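Local coordinates for CRISPR-associated protein CasA/Cse1 (Thermus thermophilus, PDB 4AN8) that serves as the large subunit of the Cascade ribonucleoprotein complex, which targets invading DNA in CRISPR adaptive immunity, and probably helps select that DNA, at residues 195-200 against 338-343; 232-237 against 268-273; 425-430 against 470-475. All blocks are in the same frame, centred on the assembly; numbering follows the deposited sequence.

Contact 1: residues 195-200 against 338-343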
# COMPACT_ATOMS: atom_id res chain seq x y z
N THR A 195 6.24 4.49 -9.34
CA THR A 195 6.81 3.41 -10.11
C THR A 195 7.32 3.94 -11.44
O THR A 195 6.66 4.76 -12.08
CB THR A 195 5.76 2.30 -10.31
OG1 THR A 195 5.63 1.55 -9.09
CG2 THR A 195 6.15 1.36 -11.40
N GLY A 196 8.52 3.50 -11.82
CA GLY A 196 9.12 3.95 -13.06
C GLY A 196 9.10 2.84 -14.08
O GLY A 196 8.27 1.93 -13.98
N GLN A 197 10.03 2.86 -15.03
CA GLN A 197 10.00 1.90 -16.13
C GLN A 197 10.91 0.70 -15.88
O GLN A 197 10.86 -0.29 -16.59
CB GLN A 197 10.34 2.56 -17.46
CG GLN A 197 9.25 3.47 -17.97
CD GLN A 197 9.08 3.40 -19.48
OE1 GLN A 197 9.78 4.09 -20.22
NE2 GLN A 197 8.15 2.55 -19.93
N ASN A 198 11.76 0.81 -14.86
CA ASN A 198 12.50 -0.35 -14.39
C ASN A 198 12.64 -0.23 -12.89
O ASN A 198 12.25 0.77 -12.30
CB ASN A 198 13.86 -0.47 -15.08
CG ASN A 198 14.68 0.80 -14.99
OD1 ASN A 198 14.91 1.33 -13.91
ND2 ASN A 198 15.13 1.29 -16.13
N LEU A 199 13.19 -1.27 -12.29
CA LEU A 199 13.32 -1.35 -10.85
C LEU A 199 14.24 -0.24 -10.33
O LEU A 199 14.01 0.29 -9.24
CB LEU A 199 13.85 -2.74 -10.44
CG LEU A 199 13.97 -2.95 -8.92
CD1 LEU A 199 12.62 -2.65 -8.18
CD2 LEU A 199 14.51 -4.36 -8.57
N LEU A 200 15.29 0.09 -11.08
CA LEU A 200 16.13 1.21 -10.66
C LEU A 200 15.32 2.47 -10.50
O LEU A 200 15.41 3.15 -9.47
CB LEU A 200 17.28 1.47 -11.64
CG LEU A 200 18.10 2.73 -11.33
CD1 LEU A 200 18.88 2.51 -10.07
CD2 LEU A 200 19.04 3.03 -12.49
N GLU A 338 12.63 13.15 -19.53
CA GLU A 338 11.28 12.69 -19.22
C GLU A 338 11.11 11.18 -19.39
O GLU A 338 11.40 10.62 -20.44
CB GLU A 338 10.24 13.43 -20.07
CG GLU A 338 10.14 14.92 -19.78
CD GLU A 338 10.77 15.78 -20.87
OE1 GLU A 338 11.17 15.23 -21.91
OE2 GLU A 338 10.86 17.01 -20.67
N GLY A 339 10.63 10.53 -18.33
CA GLY A 339 10.31 9.12 -18.36
C GLY A 339 8.85 8.84 -18.02
O GLY A 339 8.10 9.75 -17.65
N ARG A 340 8.46 7.58 -18.13
CA ARG A 340 7.09 7.16 -17.83
C ARG A 340 6.94 6.74 -16.36
O ARG A 340 7.44 5.70 -15.93
CB ARG A 340 6.67 6.04 -18.79
CG ARG A 340 7.08 6.34 -20.23
CD ARG A 340 6.41 5.43 -21.24
NE ARG A 340 6.75 5.84 -22.61
CZ ARG A 340 6.19 5.34 -23.70
NH1 ARG A 340 5.25 4.41 -23.61
NH2 ARG A 340 6.56 5.79 -24.90
N ILE A 341 6.23 7.55 -15.59
CA ILE A 341 6.14 7.35 -14.15
C ILE A 341 4.69 7.14 -13.68
O ILE A 341 3.82 7.96 -13.97
CB ILE A 341 6.83 8.53 -13.42
CG1 ILE A 341 8.33 8.50 -13.75
CG2 ILE A 341 6.58 8.48 -11.91
CD1 ILE A 341 9.09 9.77 -13.35
N THR A 342 4.42 6.04 -12.97
CA THR A 342 3.06 5.81 -12.46
C THR A 342 3.01 5.76 -10.94
O THR A 342 4.04 5.84 -10.27
CB THR A 342 2.42 4.53 -13.01
OG1 THR A 342 3.02 3.39 -12.40
CG2 THR A 342 2.56 4.43 -14.50
N LEU A 343 1.80 5.64 -10.40
CA LEU A 343 1.64 5.50 -8.95
C LEU A 343 0.93 4.20 -8.62
O LEU A 343 -0.22 3.98 -9.06
CB LEU A 343 0.84 6.66 -8.39
CG LEU A 343 0.47 6.73 -6.91
CD1 LEU A 343 1.72 6.87 -6.00
CD2 LEU A 343 -0.52 7.89 -6.67
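Thr195 and Thr342 face each other as an antiparallel hydrogen-bonded pair, each giving its N-H to the other's carbonyl. Thr342 N reaches Thr195 O at 2.7 Å, in the plane of that carbonyl, whereas Thr195 N comes to Thr342 O at the same 2.7 Å but tilted 34° out of its plane. Thr195 O takes a second approach from Ile341, whose CA lies 3.4 Å from it in a CA-H...O contact. The two threonine side chains run side by side on the same sheet face, with Thr342 OG1 3.6 Å from Thr195 CB; the hydroxyl of Thr195 is itself bonded to Leu193 O.

Beyond the pair, Gln197 and Arg340 bring the two segments together. From CB, the Gln197 chain steps to CG, which sits 3.5 Å from Arg340 O and also touches Arg340 CB. A bend at chi2 (-142°) places CD beside the arginine chain, 3.6 Å from Arg340 CG. At the tip the amide crosses the arginine methylenes obliquely: OE1 lies 3.5 Å from Arg340 CG, and NE2 3.6 Å from Arg340 CD. Amide and guanidinium planes are only 2° apart, yet it is the aliphatic stem that the amide touches. Arg340 is poorly ordered, so this outer packing is less certain than the backbone pair.

Asn198 then N-caps helix 199-206 through OD1 to Glu201 N. Strand 191-195 is one of the two outer strands of a three-stranded antiparallel sheet within this chain, its last residue paired with the start of strand 342-351 just before the chain turns into a helix.

Contact 2: residues 232-237 against 268-273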
# COMPACT_ATOMS: atom_id res chain seq x y z
N ALA A 232 5.97 -9.10 26.74
CA ALA A 232 6.12 -7.84 26.03
C ALA A 232 7.14 -6.93 26.68
O ALA A 232 6.96 -5.71 26.69
CB ALA A 232 4.77 -7.12 25.89
N ARG A 233 8.25 -7.49 27.14
CA ARG A 233 9.25 -6.67 27.85
C ARG A 233 9.93 -5.61 27.01
O ARG A 233 10.39 -4.62 27.56
CB ARG A 233 10.31 -7.53 28.53
CG ARG A 233 9.74 -8.40 29.62
CD ARG A 233 10.72 -9.52 29.93
NE ARG A 233 10.17 -10.38 30.96
CZ ARG A 233 10.48 -11.65 31.11
NH1 ARG A 233 11.35 -12.22 30.28
NH2 ARG A 233 9.91 -12.35 32.09
N THR A 234 10.01 -5.81 25.70
CA THR A 234 10.70 -4.85 24.83
C THR A 234 9.73 -3.94 24.12
O THR A 234 8.86 -4.39 23.40
CB THR A 234 11.57 -5.54 23.78
OG1 THR A 234 12.44 -6.46 24.42
CG2 THR A 234 12.39 -4.50 23.01
N LYS A 235 9.90 -2.63 24.30
CA LYS A 235 9.00 -1.66 23.71
C LYS A 235 9.84 -0.60 23.04
O LYS A 235 10.75 -0.05 23.65
CB LYS A 235 8.12 -1.04 24.79
CG LYS A 235 7.48 -2.07 25.68
CD LYS A 235 6.62 -1.43 26.74
CE LYS A 235 6.00 -2.50 27.62
NZ LYS A 235 7.07 -3.35 28.27
N TRP A 236 9.55 -0.34 21.78
CA TRP A 236 10.32 0.64 21.02
C TRP A 236 9.38 1.70 20.50
O TRP A 236 8.30 1.40 19.99
CB TRP A 236 11.00 0.02 19.80
CG TRP A 236 12.12 -0.91 20.06
CD1 TRP A 236 12.74 -1.14 21.25
CD2 TRP A 236 12.76 -1.75 19.09
NE1 TRP A 236 13.74 -2.08 21.07
CE2 TRP A 236 13.77 -2.47 19.76
CE3 TRP A 236 12.57 -1.97 17.71
CZ2 TRP A 236 14.58 -3.39 19.11
CZ3 TRP A 236 13.40 -2.88 17.06
CH2 TRP A 236 14.38 -3.58 17.76
N PRO A 237 9.81 2.96 20.59
CA PRO A 237 9.03 3.99 19.90
C PRO A 237 9.04 3.66 18.42
O PRO A 237 10.05 3.20 17.92
CB PRO A 237 9.78 5.29 20.22
CG PRO A 237 11.15 4.86 20.73
CD PRO A 237 10.99 3.49 21.31
N PRO A 268 5.30 -13.13 20.67
CA PRO A 268 5.40 -11.66 20.54
C PRO A 268 6.83 -11.36 20.05
O PRO A 268 7.67 -12.21 20.31
CB PRO A 268 5.16 -11.20 21.97
CG PRO A 268 5.76 -12.34 22.81
CD PRO A 268 5.48 -13.59 22.06
N GLY A 269 7.18 -10.26 19.39
CA GLY A 269 6.48 -9.02 19.26
C GLY A 269 7.31 -7.98 19.99
O GLY A 269 7.34 -7.98 21.20
N VAL A 270 8.02 -7.10 19.29
CA VAL A 270 8.41 -5.84 19.92
C VAL A 270 7.22 -4.88 19.95
O VAL A 270 6.56 -4.64 18.93
CB VAL A 270 9.62 -5.16 19.25
CG1 VAL A 270 9.81 -3.74 19.81
CG2 VAL A 270 10.86 -5.96 19.48
N GLU A 271 6.95 -4.32 21.12
CA GLU A 271 5.80 -3.42 21.29
C GLU A 271 6.04 -2.04 20.71
O GLU A 271 6.98 -1.37 21.11
CB GLU A 271 5.46 -3.25 22.77
CG GLU A 271 4.87 -4.48 23.39
CD GLU A 271 3.40 -4.60 23.09
OE1 GLU A 271 2.70 -3.56 23.18
OE2 GLU A 271 2.94 -5.72 22.76
N PRO A 272 5.17 -1.60 19.80
CA PRO A 272 5.28 -0.26 19.21
C PRO A 272 4.82 0.82 20.18
O PRO A 272 3.71 0.77 20.67
CB PRO A 272 4.32 -0.33 18.00
CG PRO A 272 3.28 -1.34 18.43
CD PRO A 272 4.01 -2.36 19.27
N LEU A 273 5.69 1.78 20.48
CA LEU A 273 5.29 2.93 21.28
C LEU A 273 4.98 4.10 20.36
O LEU A 273 5.61 4.25 19.31
CB LEU A 273 6.39 3.32 22.26
CG LEU A 273 6.72 2.28 23.34
CD1 LEU A 273 7.82 2.79 24.28
CD2 LEU A 273 5.46 1.93 24.12
O HOH W 1 8.44 -7.51 23.73
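Leu273 lies across Lys235 and Pro237, and of all the residues here it has the most surface buried by the contact. Its CB sits 3.6 Å from Pro237 CA, while CD1 reaches back to Lys235 CB at 3.9 Å. Its N-H bonds to Trp236 O at 2.7 Å, the donor standing 37° out of the carbonyl plane.

Val270 packs on the Trp236 side. With CG1 anti to the backbone N (chi1 170°), that methyl is set over one face of the Trp236 indole, offset toward the rim, 3.6 Å from CD2, in a CH-pi contact. The other methyl, CG2, meets Thr234 CG2, and Pro248 packs against both Val270 and Trp236.

Strands 235-237 and 271-273 run parallel here, at one side of a mixed sheet whose other pairings with strand 261-273 are antiparallel. Gly269, entered through a cis peptide, and Val270 form the break in that long strand, and beside the break a water accepts from Thr234 N and lies 2.8 Å from Gly269 O.

Glu271 binds through both backbone polar atoms: its N-H goes to Thr234 O and its carbonyl accepts from Trp236 N (2.8 Å). Its side chain runs beside that of Lys235, CB 3.7 Å from Lys235 CG, and Glu271 CG touches Ala232 CB at 3.6 Å. The charged ends part: Lys235 NZ bonds to Ala232 O, and Glu271 makes a long, weak ion pair with Lys182.

Contact 3: residues 425-430 against 470-475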
# COMPACT_ATOMS: atom_id res chain seq x y z
N ASN A 425 -30.06 -0.83 -1.73
CA ASN A 425 -28.79 -1.48 -1.96
C ASN A 425 -28.77 -2.24 -3.28
O ASN A 425 -27.75 -2.25 -3.98
CB ASN A 425 -28.44 -2.41 -0.80
CG ASN A 425 -28.17 -1.66 0.49
OD1 ASN A 425 -28.41 -0.46 0.58
ND2 ASN A 425 -27.69 -2.38 1.50
N SER A 426 -29.90 -2.86 -3.63
CA SER A 426 -29.98 -3.66 -4.85
C SER A 426 -30.06 -2.79 -6.11
O SER A 426 -29.71 -3.26 -7.20
CB SER A 426 -31.15 -4.63 -4.80
OG SER A 426 -32.37 -4.00 -5.12
N LEU A 427 -30.50 -1.55 -5.97
CA LEU A 427 -30.54 -0.63 -7.10
C LEU A 427 -29.13 -0.40 -7.60
O LEU A 427 -28.23 -0.17 -6.80
CB LEU A 427 -31.20 0.69 -6.71
CG LEU A 427 -32.66 0.65 -6.22
CD1 LEU A 427 -33.05 1.99 -5.62
CD2 LEU A 427 -33.61 0.25 -7.35
N PRO A 428 -28.92 -0.47 -8.92
CA PRO A 428 -27.58 -0.30 -9.51
C PRO A 428 -27.10 1.15 -9.62
O PRO A 428 -26.06 1.40 -10.22
CB PRO A 428 -27.77 -0.85 -10.93
CG PRO A 428 -29.23 -0.62 -11.22
CD PRO A 428 -29.94 -0.83 -9.91
N LEU A 429 -27.82 2.09 -9.03
CA LEU A 429 -27.53 3.50 -9.29
C LEU A 429 -26.14 3.97 -8.78
O LEU A 429 -25.32 4.47 -9.55
CB LEU A 429 -28.66 4.37 -8.75
CG LEU A 429 -28.55 5.85 -9.10
CD1 LEU A 429 -28.61 6.00 -10.60
CD2 LEU A 429 -29.67 6.64 -8.42
N GLU A 430 -25.88 3.80 -7.48
CA GLU A 430 -24.65 4.33 -6.89
C GLU A 430 -23.44 3.51 -7.30
O GLU A 430 -22.39 4.05 -7.62
CB GLU A 430 -24.76 4.35 -5.37
CG GLU A 430 -25.68 5.40 -4.80
CD GLU A 430 -25.81 5.25 -3.30
OE1 GLU A 430 -24.89 5.70 -2.57
OE2 GLU A 430 -26.81 4.65 -2.84
N LYS A 470 -29.97 4.97 -16.43
CA LYS A 470 -30.45 4.06 -17.47
C LYS A 470 -30.58 2.65 -16.94
O LYS A 470 -31.58 1.98 -17.16
CB LYS A 470 -29.53 4.08 -18.69
CG LYS A 470 -29.93 3.09 -19.78
CD LYS A 470 -29.03 3.21 -21.00
CE LYS A 470 -29.18 2.01 -21.94
NZ LYS A 470 -30.52 1.93 -22.59
N ALA A 471 -29.56 2.19 -16.20
CA ALA A 471 -29.56 0.83 -15.69
C ALA A 471 -30.60 0.63 -14.60
O ALA A 471 -31.11 -0.47 -14.41
CB ALA A 471 -28.17 0.45 -15.18
N THR A 472 -30.91 1.70 -13.87
CA THR A 472 -31.91 1.64 -12.80
C THR A 472 -33.32 1.67 -13.40
O THR A 472 -34.22 1.00 -12.88
CB THR A 472 -31.73 2.81 -11.81
OG1 THR A 472 -30.39 2.80 -11.30
CG2 THR A 472 -32.70 2.71 -10.66
N ARG A 473 -33.52 2.45 -14.46
CA ARG A 473 -34.76 2.43 -15.23
C ARG A 473 -35.06 1.01 -15.67
O ARG A 473 -36.14 0.47 -15.39
CB ARG A 473 -34.65 3.31 -16.48
CG ARG A 473 -34.93 4.77 -16.24
CD ARG A 473 -35.20 5.50 -17.56
NE ARG A 473 -36.40 4.99 -18.23
CZ ARG A 473 -37.60 5.56 -18.16
NH1 ARG A 473 -37.78 6.67 -17.45
NH2 ARG A 473 -38.64 5.02 -18.80
N ARG A 474 -34.09 0.40 -16.35
CA ARG A 474 -34.17 -0.98 -16.79
C ARG A 474 -34.64 -1.89 -15.66
O ARG A 474 -35.46 -2.79 -15.87
CB ARG A 474 -32.81 -1.44 -17.32
CG ARG A 474 -32.87 -2.62 -18.25
CD ARG A 474 -31.47 -3.09 -18.64
NE ARG A 474 -30.79 -2.15 -19.51
CZ ARG A 474 -29.59 -1.63 -19.24
NH1 ARG A 474 -28.97 -1.97 -18.11
NH2 ARG A 474 -29.03 -0.77 -20.08
N PHE A 475 -34.14 -1.65 -14.46
CA PHE A 475 -34.52 -2.44 -13.29
C PHE A 475 -35.93 -2.07 -12.83
O PHE A 475 -36.75 -2.94 -12.52
CB PHE A 475 -33.51 -2.17 -12.16
CG PHE A 475 -33.82 -2.89 -10.88
CD1 PHE A 475 -34.91 -2.54 -10.11
CD2 PHE A 475 -32.99 -3.91 -10.43
CE1 PHE A 475 -35.19 -3.20 -8.93
CE2 PHE A 475 -33.25 -4.58 -9.25
CZ PHE A 475 -34.35 -4.23 -8.50
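Pro428, at the turn between helices 417-426 and 429-446, pushes its ring against helix 453-476, where Ala471, Thr472 and Phe475 form a shallow hollow. Its CG is the point of the bump: it lies 3.6 Å from Thr472 OG1 and 3.7 Å from Ala471 O, with Ala471 CB a little farther off. Pro428 CD rests more loosely near Phe475 CD2.

Thr472 answers with a bump of its own, its hydroxyl reaching between Pro428 and the next residue, so that OG1 comes 3.5 Å from Leu429 CB. One helical turn on from Ala471, Phe475 swings out from its helix with CG anti to the backbone N (chi1 178°) and reaches toward Leu427 and Ser426. The Leu427 and Phe475 side chains cross at about a right angle, with Leu427 CD2 4.1 Å from Phe475 CE1, while Ser426 OG lies 3.9 Å from Phe475 CZ. Leu427 and Leu429 also pack on helix 372-403 through Val399 and Leu392.

The hydroxyls spend their bonds locally, Thr472 OG1 with Ala468 O and Ser426 OG with Leu423 O. Between the two segments, then, cohesion comes from van der Waals packing and fit of shape rather than from polar pairing.

How the contacts relate
Along the chain, contact 1 opens first; both segments of contact 2 fall in the long excursion before contact 1 closes at 338-343, and contact 3 follows. None touches another: the centres of contact 1 and contact 2 lie about 37 Å apart, those of contact 1 and contact 3 about 40 Å, and those of contact 2 and contact 3 about 50 Å. Contacts 1 and 2 belong to different sheets, on opposite sides of the chain's centre. Contact 3 has no strands and joins parts of the C-terminal helical bundle. Contact 1 ties strand 191-195 to strand 342-351, whose partner 354-364 leads on to helix 372-403, so its sheet links the larger N-terminal part with that bundle.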